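Local coordinates for protein TqaA (Penicillium aethiopicum, PDB 5DLK) that forms the terminal condensation-like domain of a fungal nonribosomal peptide synthetase, which probably releases its peptide by macrocyclization, at residues D207-H210 with Y211-R215; L52-T55 with Q56-V60; Q230-R233 with H234-G238. All blocks are in the same frame, centred on the assembly; numbering follows the deposited sequence.

Interaction 1 (D207-H210 with Y211-R215)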
loop_
_atom_site.group_PDB
_atom_site.type_symbol
_atom_site.label_atom_id
_atom_site.label_comp_id
_atom_site.label_asym_id
_atom_site.label_seq_id
_atom_site.Cartn_x
_atom_site.Cartn_y
_atom_site.Cartn_z
ATOM N N ASP A 207 0.455 7.273 15.892
ATOM C CA ASP A 207 0.081 6.006 15.276
ATOM C C ASP A 207 -0.992 6.204 14.220
ATOM O O ASP A 207 -1.427 7.330 13.960
ATOM C CB ASP A 207 -0.372 4.978 16.313
ATOM C CG ASP A 207 -1.513 5.456 17.180
ATOM O OD1 ASP A 207 -2.145 6.486 16.859
ATOM O OD2 ASP A 207 -1.797 4.771 18.191
ATOM N N PHE A 208 -1.404 5.099 13.607
ATOM C CA PHE A 208 -2.374 5.166 12.530
ATOM C C PHE A 208 -3.730 5.651 13.040
ATOM O O PHE A 208 -4.423 6.393 12.354
ATOM C CB PHE A 208 -2.491 3.797 11.852
ATOM C CG PHE A 208 -3.368 3.805 10.646
ATOM C CD1 PHE A 208 -3.021 4.557 9.533
ATOM C CD2 PHE A 208 -4.547 3.074 10.634
ATOM C CE1 PHE A 208 -3.840 4.579 8.420
ATOM C CE2 PHE A 208 -5.371 3.083 9.524
ATOM C CZ PHE A 208 -5.019 3.835 8.417
ATOM N N ALA A 209 -4.112 5.260 14.256
ATOM C CA ALA A 209 -5.374 5.741 14.807
ATOM C C ALA A 209 -5.414 7.276 14.833
ATOM O O ALA A 209 -6.455 7.875 14.563
ATOM C CB ALA A 209 -5.610 5.172 16.208
ATOM N N HIS A 210 -4.281 7.917 15.109
ATOM C CA HIS A 210 -4.240 9.381 15.185
ATOM C C HIS A 210 -4.386 10.046 13.809
ATOM O O HIS A 210 -4.854 11.174 13.693
ATOM C CB HIS A 210 -2.945 9.832 15.852
ATOM C CG HIS A 210 -2.785 9.311 17.245
ATOM N ND1 HIS A 210 -1.557 9.014 17.797
ATOM C CD2 HIS A 210 -3.706 9.009 18.190
ATOM C CE1 HIS A 210 -1.729 8.560 19.025
ATOM N NE2 HIS A 210 -3.024 8.548 19.288
ATOM N N TYR A 211 -3.969 9.340 12.771
ATOM C CA TYR A 211 -4.242 9.768 11.407
ATOM C C TYR A 211 -5.745 9.777 11.154
ATOM O O TYR A 211 -6.291 10.748 10.611
ATOM C CB TYR A 211 -3.528 8.832 10.432
ATOM C CG TYR A 211 -3.762 9.124 8.966
ATOM C CD1 TYR A 211 -3.034 10.102 8.310
ATOM C CD2 TYR A 211 -4.690 8.387 8.236
ATOM C CE1 TYR A 211 -3.225 10.351 6.958
ATOM C CE2 TYR A 211 -4.899 8.638 6.896
ATOM C CZ TYR A 211 -4.163 9.620 6.264
ATOM O OH TYR A 211 -4.361 9.868 4.925
ATOM N N LEU A 212 -6.409 8.706 11.574
ATOM C CA LEU A 212 -7.848 8.570 11.393
ATOM C C LEU A 212 -8.622 9.645 12.177
ATOM O O LEU A 212 -9.561 10.249 11.645
ATOM C CB LEU A 212 -8.308 7.171 11.793
ATOM C CG LEU A 212 -7.742 6.031 10.932
ATOM C CD1 LEU A 212 -8.370 4.705 11.315
ATOM C CD2 LEU A 212 -7.953 6.340 9.446
ATOM N N TYR A 213 -8.238 9.893 13.428
ATOM C CA TYR A 213 -8.898 10.958 14.203
ATOM C C TYR A 213 -8.702 12.326 13.552
ATOM O O TYR A 213 -9.637 13.138 13.481
ATOM C CB TYR A 213 -8.382 10.985 15.650
ATOM C CG TYR A 213 -8.903 9.823 16.471
ATOM C CD1 TYR A 213 -10.267 9.645 16.668
ATOM C CD2 TYR A 213 -8.030 8.901 17.047
ATOM C CE1 TYR A 213 -10.755 8.571 17.409
ATOM C CE2 TYR A 213 -8.506 7.829 17.792
ATOM C CZ TYR A 213 -9.867 7.669 17.971
ATOM O OH TYR A 213 -10.356 6.612 18.706
ATOM N N HIS A 214 -7.490 12.581 13.077
ATOM C CA HIS A 214 -7.190 13.846 12.410
ATOM C C HIS A 214 -8.011 14.046 11.122
ATOM O O HIS A 214 -8.493 15.157 10.868
ATOM C CB HIS A 214 -5.700 13.930 12.112
ATOM C CG HIS A 214 -5.236 15.302 11.748
ATOM N ND1 HIS A 214 -5.441 15.850 10.499
ATOM C CD2 HIS A 214 -4.595 16.247 12.476
ATOM C CE1 HIS A 214 -4.934 17.071 10.468
ATOM N NE2 HIS A 214 -4.413 17.335 11.653
ATOM N N ARG A 215 -8.176 12.993 10.316
ATOM C CA ARG A 215 -9.069 13.072 9.151
ATOM C C ARG A 215 -10.478 13.518 9.533
ATOM O O ARG A 215 -11.081 14.358 8.857
ATOM C CB ARG A 215 -9.176 11.729 8.429
ATOM C CG ARG A 215 -7.955 11.311 7.653
ATOM C CD ARG A 215 -8.359 10.334 6.545
ATOM N NE ARG A 215 -9.183 9.239 7.054
ATOM C CZ ARG A 215 -9.758 8.321 6.282
ATOM N NH1 ARG A 215 -9.602 8.368 4.960
ATOM N NH2 ARG A 215 -10.489 7.356 6.827
#
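Phe208 meets Tyr211 and Leu212 along one side of helix 208-218. The apolar contacts come first. CG of Leu212 sits over one face of the Phe208 ring, and Leu212 CD1 lies 3.9 Å from Phe208 CE2. The planes of the Phe208 and Tyr211 rings are only 16° apart, but the rings are displaced until little of one faces the other. They meet at Phe208 CE1 and Tyr211 CD2, 3.9 Å apart. Both rings have CG anti to the backbone N (chi1 -174° and 178°), which turns them out on neighbouring turns. Ala209 CB touches Tyr213 CE2 at 4.2 Å.

The backbone bonds follow. Leu212 N donates to Phe208 O (3.1 Å), Tyr213 N to Ala209 O (2.9 Å) and His214 N to His210 O (3.1 Å). At the start, Tyr211 N reaches Asp207 O only weakly. Asp207 is the N-cap, and its OD1 accepts from His210 N at 3.1 Å.

The polar ends look outward. Asp207 OD2 is hydrogen-bonded to Ser96 OG, Tyr211 OH to Gly312 O and Tyr213 OH to Asp50 OD2. The capping carboxylate satisfies an N-H of the first turn, and its negative charge would probably suit the positive end of the helix dipole.

Interaction 2 (L52-T55 with Q56-V60)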
loop_
_atom_site.group_PDB
_atom_site.type_symbol
_atom_site.label_atom_id
_atom_site.label_comp_id
_atom_site.label_asym_id
_atom_site.label_seq_id
_atom_site.Cartn_x
_atom_site.Cartn_y
_atom_site.Cartn_z
ATOM N N LEU A 52 -11.750 1.350 15.922
ATOM C CA LEU A 52 -12.026 2.298 14.828
ATOM C C LEU A 52 -12.485 1.564 13.578
ATOM O O LEU A 52 -12.205 0.388 13.408
ATOM C CB LEU A 52 -10.782 3.130 14.488
ATOM C CG LEU A 52 -10.106 3.907 15.614
ATOM C CD1 LEU A 52 -8.946 3.088 16.182
ATOM C CD2 LEU A 52 -9.643 5.261 15.134
ATOM N N PRO A 53 -13.184 2.266 12.672
ATOM C CA PRO A 53 -13.443 1.601 11.391
ATOM C C PRO A 53 -12.124 1.387 10.660
ATOM O O PRO A 53 -11.199 2.197 10.840
ATOM C CB PRO A 53 -14.343 2.605 10.638
ATOM C CG PRO A 53 -14.861 3.553 11.727
ATOM C CD PRO A 53 -13.743 3.629 12.723
ATOM N N ALA A 54 -12.030 0.303 9.894
ATOM C CA ALA A 54 -10.933 0.143 8.955
ATOM C C ALA A 54 -11.229 1.046 7.743
ATOM O O ALA A 54 -12.388 1.227 7.380
ATOM C CB ALA A 54 -10.801 -1.289 8.533
ATOM N N THR A 55 -10.197 1.593 7.115
ATOM C CA THR A 55 -10.420 2.461 5.953
ATOM C C THR A 55 -10.753 1.631 4.722
ATOM O O THR A 55 -10.492 0.422 4.676
ATOM C CB THR A 55 -9.194 3.311 5.636
ATOM O OG1 THR A 55 -8.124 2.456 5.196
ATOM C CG2 THR A 55 -8.752 4.097 6.854
ATOM N N GLN A 56 -11.307 2.287 3.704
ATOM C CA GLN A 56 -11.580 1.611 2.458
ATOM C C GLN A 56 -10.296 1.055 1.860
ATOM O O GLN A 56 -10.290 -0.048 1.316
ATOM C CB GLN A 56 -12.250 2.580 1.458
ATOM C CG GLN A 56 -12.748 1.888 0.214
ATOM C CD GLN A 56 -13.665 2.795 -0.599
ATOM O OE1 GLN A 56 -13.912 3.921 -0.212
ATOM N NE2 GLN A 56 -14.137 2.305 -1.734
ATOM N N ALA A 57 -9.205 1.808 1.972
ATOM C CA ALA A 57 -7.927 1.339 1.416
ATOM C C ALA A 57 -7.405 0.115 2.186
ATOM O O ALA A 57 -6.916 -0.847 1.594
ATOM C CB ALA A 57 -6.888 2.463 1.429
ATOM N N GLN A 58 -7.501 0.156 3.508
ATOM C CA GLN A 58 -7.171 -1.043 4.292
ATOM C C GLN A 58 -7.960 -2.249 3.828
ATOM O O GLN A 58 -7.411 -3.349 3.667
ATOM C CB GLN A 58 -7.433 -0.797 5.778
ATOM C CG GLN A 58 -6.361 0.033 6.436
ATOM C CD GLN A 58 -6.634 0.188 7.917
ATOM O OE1 GLN A 58 -7.680 0.717 8.303
ATOM N NE2 GLN A 58 -5.719 -0.318 8.757
ATOM N N HIS A 59 -9.257 -2.045 3.626
ATOM C CA HIS A 59 -10.147 -3.109 3.160
ATOM C C HIS A 59 -9.793 -3.622 1.766
ATOM O O HIS A 59 -9.947 -4.811 1.471
ATOM C CB HIS A 59 -11.592 -2.608 3.170
ATOM C CG HIS A 59 -12.610 -3.696 3.271
ATOM N ND1 HIS A 59 -13.945 -3.492 2.998
ATOM C CD2 HIS A 59 -12.493 -5.004 3.615
ATOM C CE1 HIS A 59 -14.608 -4.622 3.175
ATOM N NE2 HIS A 59 -13.749 -5.555 3.546
ATOM N N VAL A 60 -9.347 -2.725 0.892
ATOM C CA VAL A 60 -8.872 -3.142 -0.433
ATOM C C VAL A 60 -7.812 -4.219 -0.286
ATOM O O VAL A 60 -7.877 -5.280 -0.921
ATOM C CB VAL A 60 -8.281 -1.954 -1.235
ATOM C CG1 VAL A 60 -7.402 -2.445 -2.406
ATOM C CG2 VAL A 60 -9.400 -1.063 -1.733
#
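Ala54 brings its CA to 3.4 Å from Gln58 OE1, with its CB slightly farther from the same oxygen. Thr55, next in the chain, carries most of the contact. It is the N-cap of helix 56-63. Its OG1 stands between the backbone N and the carbonyl carbon (chi1 67°), where it can turn back to the first turn of the helix. There it accepts from Gln58 N at 2.9 Å, with an N-H...O angle of 167°. In return Gln58 OE1 accepts from Thr55 N, also at 2.9 Å. That donor lies in the plane of the amide carbonyl, on a lone pair. The two bonds make a capping box. The two side chains cross at about a right angle, and Gln58 CG passes 3.2 Å from Thr55 OG1. Thr55 O then accepts from His59 N at 3.0 Å, starting the regular helical pattern.

The other end of the Gln58 amide is held as well. NE2 donates to Ser179 O and to Gln111 OE1 on strand 108-115. With an alanine in place of Gln58, Thr55 N is likely to lose its acceptor, and the tie to Ser179 and Gln111 would probably go too. The box gives the N-H groups of Thr55 and Gln58 side-chain acceptors, each from the other residue, while one amide links this turn to Ser179 and to strand 108-115.

Interaction 3 (Q230-R233 with H234-G238)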
loop_
_atom_site.group_PDB
_atom_site.type_symbol
_atom_site.label_atom_id
_atom_site.label_comp_id
_atom_site.label_asym_id
_atom_site.label_seq_id
_atom_site.Cartn_x
_atom_site.Cartn_y
_atom_site.Cartn_z
ATOM N N GLN A 230 -16.476 19.748 -1.833
ATOM C CA GLN A 230 -16.733 20.788 -2.830
ATOM C C GLN A 230 -15.710 20.674 -3.949
ATOM O O GLN A 230 -16.055 20.791 -5.137
ATOM C CB GLN A 230 -16.678 22.175 -2.197
ATOM C CG GLN A 230 -17.906 22.455 -1.327
ATOM C CD GLN A 230 -17.758 23.726 -0.492
ATOM O OE1 GLN A 230 -16.719 24.396 -0.531
ATOM N NE2 GLN A 230 -18.802 24.062 0.265
ATOM N N PHE A 231 -14.456 20.447 -3.566
ATOM C CA PHE A 231 -13.395 20.268 -4.553
ATOM C C PHE A 231 -13.691 19.088 -5.467
ATOM O O PHE A 231 -13.612 19.221 -6.682
ATOM C CB PHE A 231 -12.023 20.048 -3.908
ATOM C CG PHE A 231 -10.999 19.516 -4.883
ATOM C CD1 PHE A 231 -10.715 18.143 -4.925
ATOM C CD2 PHE A 231 -10.371 20.367 -5.787
ATOM C CE1 PHE A 231 -9.802 17.631 -5.846
ATOM C CE2 PHE A 231 -9.442 19.869 -6.720
ATOM C CZ PHE A 231 -9.160 18.483 -6.736
ATOM N N TRP A 232 -13.997 17.925 -4.893
ATOM C CA TRP A 232 -14.179 16.747 -5.751
ATOM C C TRP A 232 -15.383 16.923 -6.673
ATOM O O TRP A 232 -15.346 16.481 -7.803
ATOM C CB TRP A 232 -14.305 15.470 -4.919
ATOM C CG TRP A 232 -12.966 14.991 -4.388
ATOM C CD1 TRP A 232 -12.514 15.027 -3.084
ATOM C CD2 TRP A 232 -11.892 14.433 -5.168
ATOM N NE1 TRP A 232 -11.233 14.508 -3.012
ATOM C CE2 TRP A 232 -10.830 14.140 -4.273
ATOM C CE3 TRP A 232 -11.735 14.140 -6.528
ATOM C CZ2 TRP A 232 -9.626 13.585 -4.701
ATOM C CZ3 TRP A 232 -10.534 13.579 -6.953
ATOM C CH2 TRP A 232 -9.500 13.306 -6.039
ATOM N N ARG A 233 -16.453 17.570 -6.192
ATOM C CA ARG A 233 -17.595 17.837 -7.066
ATOM C C ARG A 233 -17.190 18.690 -8.266
ATOM O O ARG A 233 -17.604 18.426 -9.390
ATOM C CB ARG A 233 -18.729 18.535 -6.290
ATOM C CG ARG A 233 -19.875 18.979 -7.186
ATOM C CD ARG A 233 -21.171 19.149 -6.402
ATOM N NE ARG A 233 -21.930 17.900 -6.430
ATOM C CZ ARG A 233 -22.218 17.189 -5.354
ATOM N NH1 ARG A 233 -21.816 17.621 -4.169
ATOM N NH2 ARG A 233 -22.901 16.051 -5.459
ATOM N N HIS A 234 -16.370 19.700 -8.017
ATOM C CA HIS A 234 -15.913 20.605 -9.077
ATOM C C HIS A 234 -14.980 19.852 -10.047
ATOM O O HIS A 234 -15.095 19.945 -11.267
ATOM C CB HIS A 234 -15.196 21.795 -8.449
ATOM C CG HIS A 234 -14.801 22.859 -9.422
ATOM N ND1 HIS A 234 -15.698 23.776 -9.925
ATOM C CD2 HIS A 234 -13.598 23.176 -9.958
ATOM C CE1 HIS A 234 -15.067 24.604 -10.741
ATOM N NE2 HIS A 234 -13.793 24.257 -10.783
ATOM N N TYR A 235 -14.062 19.093 -9.461
ATOM C CA TYR A 235 -13.050 18.365 -10.225
ATOM C C TYR A 235 -13.675 17.340 -11.160
ATOM O O TYR A 235 -13.195 17.139 -12.291
ATOM C CB TYR A 235 -12.094 17.676 -9.231
ATOM C CG TYR A 235 -10.942 16.906 -9.820
ATOM C CD1 TYR A 235 -9.719 17.527 -10.061
ATOM C CD2 TYR A 235 -11.062 15.541 -10.085
ATOM C CE1 TYR A 235 -8.637 16.804 -10.553
ATOM C CE2 TYR A 235 -9.989 14.815 -10.599
ATOM C CZ TYR A 235 -8.788 15.455 -10.835
ATOM O OH TYR A 235 -7.719 14.746 -11.353
ATOM N N LEU A 236 -14.740 16.687 -10.684
ATOM C CA LEU A 236 -15.371 15.603 -11.422
ATOM C C LEU A 236 -16.603 16.055 -12.199
ATOM O O LEU A 236 -17.268 15.253 -12.845
ATOM C CB LEU A 236 -15.762 14.463 -10.462
ATOM C CG LEU A 236 -14.583 13.707 -9.842
ATOM C CD1 LEU A 236 -15.086 12.732 -8.763
ATOM C CD2 LEU A 236 -13.744 12.953 -10.917
ATOM N N ASP A 237 -16.886 17.350 -12.162
ATOM C CA ASP A 237 -18.081 17.859 -12.812
ATOM C C ASP A 237 -18.063 17.590 -14.320
ATOM O O ASP A 237 -17.135 18.004 -15.024
ATOM C CB ASP A 237 -18.208 19.356 -12.552
ATOM C CG ASP A 237 -19.394 19.960 -13.254
ATOM O OD1 ASP A 237 -20.512 19.457 -13.049
ATOM O OD2 ASP A 237 -19.199 20.924 -14.020
ATOM N N GLY A 238 -19.092 16.893 -14.797
ATOM C CA GLY A 238 -19.197 16.522 -16.195
ATOM C C GLY A 238 -18.408 15.281 -16.595
ATOM O O GLY A 238 -18.449 14.870 -17.758
#
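Tyr235 packs against Phe231 and Trp232, one turn back in helix 227-235. The closest ring contact is Phe231 CZ to Tyr235 CD1, at 3.5 Å. The ring planes are inclined at 37°, an oblique pairing. Phe231 and Tyr235 both have CG anti to the backbone N (chi1 165° in Phe231), which sends the two side chains out alongside each other. Nearer the backbone, Tyr235 CB sits over a face of the Phe231 ring, 4.2 Å from its centroid, in a CH-pi contact. The edge of the Trp232 six-membered ring is turned toward the face of Tyr235, with planes at 77°, in an offset edge-to-face pair. Trp232 CZ3 reaches Tyr235 CD2 at 3.7 Å. Phe231 CE1 also stands over the indole. Leu236 adds CD1 near Trp232 CE3, at 4.3 Å.

The backbone sets this spacing. Tyr235 N donates to Phe231 O at 2.8 Å, and Leu236 N to Trp232 O at 3.0 Å. Partners farther out fix the rings. Trp232 NE1 is hydrogen-bonded to His363 O, and the His363 ring stacks with Phe231. Tyr235 OH is hydrogen-bonded to Gln356 O. Pro332 of strand 329-336 and Ile371 of helix 368-375 touch both Trp232 and Leu236.

The result is an aromatic cluster at the C-terminal end of a helix. The Tyr235 side chain lies about 6 Å from that of Tyr357, which binds phosphopantetheine in another structure of this protein; the cofactor is not bound here.

How the interactions relate
From the N terminus the order is interaction 2, then interaction 1, then interaction 3. Each spans a few residues of continuous chain, so none closes a long loop, and none nests in or crosses another. Interaction 2 makes the turn from strand 47-53 into helix 56-63. Interaction 1 starts helix 208-218, far along the chain, yet it packs on interaction 2. Phe208 CE2 lies 3.5 Å from Gln58 NE2, and Leu212 CD2 lies 3.5 Å from Thr55 CG2. Two helix starts are thereby joined. Interaction 3 ends the next helix, 227-235. It stays apart, with nearest atoms about 10 Å from interaction 1, and packs instead on strand 329-336 and helix 368-375.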